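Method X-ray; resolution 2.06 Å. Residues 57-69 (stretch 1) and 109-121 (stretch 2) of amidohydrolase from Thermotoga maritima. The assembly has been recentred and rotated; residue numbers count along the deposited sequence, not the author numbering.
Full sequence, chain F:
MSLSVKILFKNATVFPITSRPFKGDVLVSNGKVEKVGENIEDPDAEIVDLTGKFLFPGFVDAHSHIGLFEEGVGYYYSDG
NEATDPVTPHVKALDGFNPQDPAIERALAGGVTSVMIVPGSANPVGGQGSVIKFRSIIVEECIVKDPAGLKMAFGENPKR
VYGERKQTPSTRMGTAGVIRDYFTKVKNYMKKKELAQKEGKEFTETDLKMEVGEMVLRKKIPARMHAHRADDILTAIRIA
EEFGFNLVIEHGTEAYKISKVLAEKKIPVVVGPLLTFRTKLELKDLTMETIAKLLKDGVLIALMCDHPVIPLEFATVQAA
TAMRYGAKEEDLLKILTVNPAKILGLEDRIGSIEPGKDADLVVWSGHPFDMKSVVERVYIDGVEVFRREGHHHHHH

Stretch 1, residues 57-69: PGFVDAHSHIGLF
Stretch 2 (109-121) AGGVTSVMIVPGS

The apolar part of the contact lies on the sheet face that carries Phe59, Asp61 and Ser64 from stretch 1 and Val112, Val115 and Ile117 from stretch 2. Ile66 (chi1 t, chi2 t) bridges two neighbours there: its CG2 lies 3.9 Å from Val115 CG2 and 4.3 Å from Ile117 CG2, with Val115 in rotamer m and Ile117 in p. Toward the start of the strands, Phe59 CB (chi1 m, chi2 -53°) sits 4.1 Å from Val112 CG2 (chi1 t), and the edge of its ring meets Gly110 O, 3.8 Å from CD2.

Beneath these side chains, the strand through Phe59, Val60 and Asp61 runs parallel to strand 112-117, their axes 14° apart and 4.7 Å at closest approach. Phe59 pairs with Val112, Val60 with Ser114, Asp61 with Val115 and Ser64 with Ile117. The ladder starts with Phe59 N to Gly111 O (2.9 Å). A bulge follows at Thr113 (phi/psi -117/-29), which brings two donors to one carbonyl: Thr113 N reaches Phe59 O at 3.0 Å, and Ser114 N bonds Phe59 O weakly at 3.4 Å. Regular pairing resumes with Asp61 N to Ser114 O and Met116 N to Asp61 O, both 3.0 Å.

Stretch 1 then turns a corner at Ala62 (-73/-4) and His63 (-158/108), producing a second bulge. Asp61 OD1 accepts from His63 N at 3.0 Å, tying the corner to the strand. Beyond it, Ser64 N donates to Met116 O in a weak bond of 2.8 Å, whereas Val118 N makes an ordinary hydrogen bond to Ser64 O at 3.1 Å.

At the polar edge, Val118 (chi1 p) lays CG1 over a face of the His63 imidazole, 3.5 Å from its centroid. His65 (chi1 m, chi2 -68°) turns its ring edge to the neighbouring carbonyl, ND1 donating to Val118 O at 2.7 Å.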

ATOM      1  N   PRO F  57      47.822  13.619 -25.531  1.00 20.52           N
ATOM      2  CA  PRO F  57      46.562  14.324 -25.677  1.00 21.18           C
ATOM      3  C   PRO F  57      45.694  14.022 -24.448  1.00 20.87           C
ATOM      4  O   PRO F  57      45.940  13.027 -23.750  1.00 19.49           O
ATOM      5  CB  PRO F  57      45.931  13.674 -26.915  1.00 21.32           C
ATOM      6  CG  PRO F  57      46.496  12.334 -26.981  1.00 26.45           C
ATOM      7  CD  PRO F  57      47.849  12.367 -26.310  1.00 20.92           C
ATOM      8  N   GLY F  58      44.711  14.875 -24.166  1.00 21.87           N
ATOM      9  CA  GLY F  58      43.728  14.548 -23.122  1.00 21.64           C
ATOM     10  C   GLY F  58      42.950  13.306 -23.538  1.00 22.77           C
ATOM     11  O   GLY F  58      42.640  13.131 -24.727  1.00 22.59           O
ATOM     12  N   PHE F  59      42.624  12.445 -22.572  1.00 24.11           N
ATOM     13  CA  PHE F  59      41.776  11.275 -22.850  1.00 25.19           C
ATOM     14  C   PHE F  59      40.328  11.668 -23.026  1.00 24.97           C
ATOM     15  O   PHE F  59      39.875  12.690 -22.503  1.00 24.81           O
ATOM     16  CB  PHE F  59      41.910  10.196 -21.777  1.00 26.13           C
ATOM     17  CG  PHE F  59      43.309   9.667 -21.627  1.00 26.95           C
ATOM     18  CD1 PHE F  59      44.003   9.186 -22.729  1.00 27.16           C
ATOM     19  CD2 PHE F  59      43.926   9.628 -20.371  1.00 27.52           C
ATOM     20  CE1 PHE F  59      45.299   8.688 -22.601  1.00 27.14           C
ATOM     21  CE2 PHE F  59      45.226   9.134 -20.233  1.00 27.03           C
ATOM     22  CZ  PHE F  59      45.909   8.655 -21.345  1.00 28.08           C
ATOM     23  N   VAL F  60      39.616  10.847 -23.791  1.00 24.43           N
ATOM     24  CA  VAL F  60      38.279  11.163 -24.237  1.00 23.71           C
ATOM     25  C   VAL F  60      37.409   9.964 -23.904  1.00 22.83           C
ATOM     26  O   VAL F  60      37.613   8.877 -24.436  1.00 21.94           O
ATOM     27  CB  VAL F  60      38.252  11.448 -25.767  1.00 24.17           C
ATOM     28  CG1 VAL F  60      36.861  11.819 -26.233  1.00 21.53           C
ATOM     29  CG2 VAL F  60      39.277  12.545 -26.155  1.00 22.59           C
ATOM     30  N   ASP F  61      36.461  10.151 -22.997  1.00 22.69           N
ATOM     31  CA  ASP F  61      35.555   9.064 -22.668  1.00 23.55           C
ATOM     32  C   ASP F  61      34.258   9.215 -23.432  1.00 22.94           C
ATOM     33  O   ASP F  61      33.501  10.167 -23.210  1.00 23.55           O
ATOM     34  CB  ASP F  61      35.266   8.999 -21.170  1.00 24.76           C
ATOM     35  CG  ASP F  61      34.713   7.654 -20.753  1.00 33.93           C
ATOM     36  OD1 ASP F  61      33.761   7.169 -21.394  1.00 25.74           O
ATOM     37  OD2 ASP F  61      35.234   7.065 -19.790  1.00 25.88           O
ATOM     38  N   ALA F  62      34.004   8.273 -24.330  1.00 21.51           N
ATOM     39  CA  ALA F  62      32.843   8.374 -25.204  1.00 21.80           C
ATOM     40  C   ALA F  62      31.466   8.124 -24.533  1.00 21.30           C
ATOM     41  O   ALA F  62      30.446   8.301 -25.169  1.00 20.40           O
ATOM     42  CB  ALA F  62      33.023   7.469 -26.400  1.00 21.79           C
ATOM     43  N   HIS F  63      31.434   7.757 -23.251  1.00 21.89           N
ATOM     44  CA  HIS F  63      30.149   7.462 -22.583  1.00 21.77           C
ATOM     45  C   HIS F  63      30.301   7.606 -21.078  1.00 21.48           C
ATOM     46  O   HIS F  63      30.926   6.767 -20.430  1.00 20.61           O
ATOM     47  CB  HIS F  63      29.661   6.050 -22.940  1.00 22.09           C
ATOM     48  CG  HIS F  63      28.275   5.739 -22.455  1.00 25.53           C
ATOM     49  ND1 HIS F  63      27.969   5.579 -21.116  1.00 23.95           N
ATOM     50  CD2 HIS F  63      27.110   5.572 -23.129  1.00 23.10           C
ATOM     51  CE1 HIS F  63      26.684   5.302 -20.990  1.00 23.84           C
ATOM     52  NE2 HIS F  63      26.138   5.299 -22.192  1.00 25.56           N
ATOM     53  N   SER F  64      29.713   8.662 -20.521  1.00 21.67           N
ATOM     54  CA  SER F  64      29.955   8.980 -19.116  1.00 22.01           C
ATOM     55  C   SER F  64      28.746   9.577 -18.415  1.00 22.08           C
ATOM     56  O   SER F  64      27.915  10.250 -19.037  1.00 22.31           O
ATOM     57  CB  SER F  64      31.114   9.980 -19.010  1.00 21.39           C
ATOM     58  OG  SER F  64      31.646   9.979 -17.704  1.00 21.91           O
ATOM     59  N   HIS F  65      28.694   9.388 -17.104  1.00 21.99           N
ATOM     60  CA  HIS F  65      27.706  10.087 -16.297  1.00 22.74           C
ATOM     61  C   HIS F  65      28.337  11.049 -15.286  1.00 21.75           C
ATOM     62  O   HIS F  65      27.665  11.532 -14.395  1.00 21.53           O
ATOM     63  CB  HIS F  65      26.742   9.094 -15.644  1.00 24.97           C
ATOM     64  CG  HIS F  65      26.274   8.020 -16.580  1.00 29.30           C
ATOM     65  ND1 HIS F  65      25.441   8.278 -17.649  1.00 27.18           N
ATOM     66  CD2 HIS F  65      26.555   6.696 -16.633  1.00 27.45           C
ATOM     67  CE1 HIS F  65      25.205   7.155 -18.304  1.00 28.89           C
ATOM     68  NE2 HIS F  65      25.869   6.177 -17.711  1.00 29.75           N
ATOM     69  N   ILE F  66      29.621  11.369 -15.463  1.00 21.37           N
ATOM     70  CA  ILE F  66      30.279  12.364 -14.609  1.00 20.27           C
ATOM     71  C   ILE F  66      29.481  13.665 -14.624  1.00 19.86           C
ATOM     72  O   ILE F  66      28.902  14.042 -15.646  1.00 20.09           O
ATOM     73  CB  ILE F  66      31.768  12.592 -14.990  1.00 20.53           C
ATOM     74  CG1 ILE F  66      32.498  13.346 -13.864  1.00 18.40           C
ATOM     75  CG2 ILE F  66      31.897  13.328 -16.363  1.00 18.44           C
ATOM     76  CD1 ILE F  66      34.003  13.102 -13.805  1.00 20.52           C
ATOM     77  N   GLY F  67      29.418  14.336 -13.483  1.00 21.30           N
ATOM     78  CA  GLY F  67      28.639  15.558 -13.369  1.00 22.38           C
ATOM     79  C   GLY F  67      27.145  15.319 -13.203  1.00 23.71           C
ATOM     80  O   GLY F  67      26.450  16.163 -12.629  1.00 24.61           O
ATOM     81  N   LEU F  68      26.646  14.190 -13.707  1.00 24.40           N
ATOM     82  CA  LEU F  68      25.222  13.821 -13.545  1.00 25.82           C
ATOM     83  C   LEU F  68      24.932  13.109 -12.226  1.00 26.56           C
ATOM     84  O   LEU F  68      23.872  13.301 -11.621  1.00 27.28           O
ATOM     85  CB  LEU F  68      24.736  12.915 -14.693  1.00 26.33           C
ATOM     86  CG  LEU F  68      24.528  13.478 -16.092  1.00 26.50           C
ATOM     87  CD1 LEU F  68      23.859  12.426 -16.961  1.00 26.87           C
ATOM     88  CD2 LEU F  68      23.634  14.692 -16.032  1.00 27.60           C
ATOM     89  N   PHE F  69      25.863  12.253 -11.826  1.00 26.66           N
ATOM     90  CA  PHE F  69      25.762  11.471 -10.613  1.00 27.75           C
ATOM     91  C   PHE F  69      26.878  12.004  -9.714  1.00 26.20           C
ATOM     92  O   PHE F  69      27.979  11.464  -9.701  1.00 26.79           O
ATOM     93  CB  PHE F  69      25.970   9.998 -10.997  1.00 30.22           C
ATOM     94  CG  PHE F  69      25.678   9.009  -9.909  1.00 49.43           C
ATOM     95  CD1 PHE F  69      25.952   9.295  -8.576  1.00 32.78           C
ATOM     96  CD2 PHE F  69      25.164   7.749 -10.233  1.00 32.88           C
ATOM     97  CE1 PHE F  69      25.695   8.362  -7.565  1.00 49.94           C
ATOM     98  CE2 PHE F  69      24.912   6.804  -9.234  1.00 49.62           C
ATOM     99  CZ  PHE F  69      25.178   7.115  -7.898  1.00 33.70           C
ATOM    100  N   ALA F 109      43.050  14.906 -12.907  1.00 23.02           N
ATOM    101  CA  ALA F 109      44.186  14.248 -12.276  1.00 22.62           C
ATOM    102  C   ALA F 109      44.472  12.834 -12.838  1.00 23.06           C
ATOM    103  O   ALA F 109      45.526  12.259 -12.557  1.00 23.43           O
ATOM    104  CB  ALA F 109      44.012  14.209 -10.710  1.00 22.11           C
ATOM    105  N   GLY F 110      43.526  12.276 -13.596  1.00 22.47           N
ATOM    106  CA  GLY F 110      43.757  11.029 -14.324  1.00 22.64           C
ATOM    107  C   GLY F 110      43.934  11.228 -15.824  1.00 22.67           C
ATOM    108  O   GLY F 110      44.007  10.267 -16.591  1.00 22.38           O
ATOM    109  N   GLY F 111      43.971  12.484 -16.245  1.00 23.27           N
ATOM    110  CA  GLY F 111      44.318  12.825 -17.614  1.00 23.45           C
ATOM    111  C   GLY F 111      43.176  12.834 -18.597  1.00 22.97           C
ATOM    112  O   GLY F 111      43.412  12.841 -19.793  1.00 23.47           O
ATOM    113  N   VAL F 112      41.938  12.847 -18.097  1.00 22.69           N
ATOM    114  CA  VAL F 112      40.745  12.907 -18.939  1.00 21.65           C
ATOM    115  C   VAL F 112      40.267  14.348 -19.109  1.00 21.62           C
ATOM    116  O   VAL F 112      40.048  15.069 -18.126  1.00 21.33           O
ATOM    117  CB  VAL F 112      39.589  12.052 -18.343  1.00 21.75           C
ATOM    118  CG1 VAL F 112      38.374  12.078 -19.267  1.00 19.12           C
ATOM    119  CG2 VAL F 112      40.052  10.612 -18.144  1.00 20.19           C
ATOM    120  N   THR F 113      40.078  14.772 -20.354  1.00 21.49           N
ATOM    121  CA  THR F 113      39.725  16.167 -20.601  1.00 22.16           C
ATOM    122  C   THR F 113      38.351  16.360 -21.239  1.00 22.57           C
ATOM    123  O   THR F 113      37.721  17.392 -21.039  1.00 24.08           O
ATOM    124  CB  THR F 113      40.790  16.865 -21.479  1.00 22.94           C
ATOM    125  OG1 THR F 113      40.951  16.127 -22.697  1.00 23.02           O
ATOM    126  CG2 THR F 113      42.120  16.946 -20.749  1.00 23.06           C
ATOM    127  N   SER F 114      37.896  15.379 -22.011  1.00 21.98           N
ATOM    128  CA  SER F 114      36.606  15.463 -22.725  1.00 22.17           C
ATOM    129  C   SER F 114      35.783  14.196 -22.513  1.00 21.68           C
ATOM    130  O   SER F 114      36.334  13.101 -22.446  1.00 21.64           O
ATOM    131  CB  SER F 114      36.825  15.657 -24.240  1.00 22.30           C
ATOM    132  OG  SER F 114      37.463  16.897 -24.527  1.00 28.60           O
ATOM    133  N   VAL F 115      34.465  14.347 -22.430  1.00 20.87           N
ATOM    134  CA  VAL F 115      33.565  13.205 -22.285  1.00 20.64           C
ATOM    135  C   VAL F 115      32.250  13.495 -22.984  1.00 21.22           C
ATOM    136  O   VAL F 115      31.838  14.654 -23.119  1.00 21.41           O
ATOM    137  CB  VAL F 115      33.246  12.872 -20.770  1.00 20.71           C
ATOM    138  CG1 VAL F 115      34.523  12.662 -19.952  1.00 23.51           C
ATOM    139  CG2 VAL F 115      32.443  14.002 -20.131  1.00 23.29           C
HETATM  140  N   MSE F 116      31.585  12.446 -23.430  1.00 23.05           N
HETATM  141  CA  MSE F 116      30.162  12.573 -23.666  1.00 25.64           C
HETATM  142  C   MSE F 116      29.375  12.256 -22.382  1.00 23.84           C
HETATM  143  O   MSE F 116      29.447  11.149 -21.836  1.00 22.66           O
HETATM  144  CB  MSE F 116      29.649  11.741 -24.831  1.00 30.44           C
HETATM  145  CG  MSE F 116      28.291  12.327 -25.288  1.00 20.94           C
HETATM  146 SE   MSE F 116      27.318  11.338 -26.514  1.00 39.63          SE
HETATM  147  CE  MSE F 116      27.258   9.598 -25.591  1.00 22.10           C
ATOM    148  N   ILE F 117      28.657  13.263 -21.895  1.00 22.71           N
ATOM    149  CA  ILE F 117      27.719  13.064 -20.812  1.00 21.96           C
ATOM    150  C   ILE F 117      26.415  12.607 -21.442  1.00 21.29           C
ATOM    151  O   ILE F 117      25.964  13.162 -22.457  1.00 21.60           O
ATOM    152  CB  ILE F 117      27.520  14.337 -19.961  1.00 23.04           C
ATOM    153  CG1 ILE F 117      27.201  15.545 -20.852  1.00 26.24           C
ATOM    154  CG2 ILE F 117      28.753  14.557 -19.083  1.00 26.43           C
ATOM    155  CD1 ILE F 117      26.721  16.801 -20.114  1.00 24.26           C
ATOM    156  N   VAL F 118      25.822  11.576 -20.854  1.00 20.67           N
ATOM    157  CA  VAL F 118      24.665  10.909 -21.438  1.00 20.01           C
ATOM    158  C   VAL F 118      23.743  10.409 -20.294  1.00 19.84           C
ATOM    159  O   VAL F 118      24.234  10.083 -19.206  1.00 19.87           O
ATOM    160  CB  VAL F 118      25.174   9.781 -22.381  1.00 20.33           C
ATOM    161  CG1 VAL F 118      25.901   8.669 -21.607  1.00 19.58           C
ATOM    162  CG2 VAL F 118      24.102   9.215 -23.255  1.00 19.42           C
ATOM    163  N   PRO F 119      22.415  10.364 -20.524  1.00 20.12           N
ATOM    164  CA  PRO F 119      21.578   9.654 -19.560  1.00 20.08           C
ATOM    165  C   PRO F 119      21.984   8.168 -19.443  1.00 20.52           C
ATOM    166  O   PRO F 119      22.693   7.625 -20.318  1.00 20.19           O
ATOM    167  CB  PRO F 119      20.165   9.769 -20.153  1.00 20.22           C
ATOM    168  CG  PRO F 119      20.200  10.924 -21.090  1.00 19.57           C
ATOM    169  CD  PRO F 119      21.622  10.936 -21.636  1.00 20.55           C
ATOM    170  N   GLY F 120      21.549   7.529 -18.358  1.00 20.45           N
ATOM    171  CA  GLY F 120      21.787   6.109 -18.126  1.00 20.83           C
ATOM    172  C   GLY F 120      20.856   5.199 -18.932  1.00 22.05           C
ATOM    173  O   GLY F 120      20.336   5.576 -19.993  1.00 22.68           O
ATOM    174  N   SER F 121      20.639   3.997 -18.419  1.00 22.11           N
ATOM    175  CA  SER F 121      20.012   2.940 -19.198  1.00 22.84           C
ATOM    176  C   SER F 121      18.669   2.477 -18.607  1.00 22.13           C
ATOM    177  O   SER F 121      18.209   1.366 -18.866  1.00 21.82           O
ATOM    178  CB  SER F 121      20.973   1.768 -19.286  1.00 23.85           C
ATOM    179  OG  SER F 121      21.261   1.271 -17.987  1.00 32.27           O
TER
HETATM  180  O   HOH W   1      46.376  12.055 -20.909  1.00 14.18           O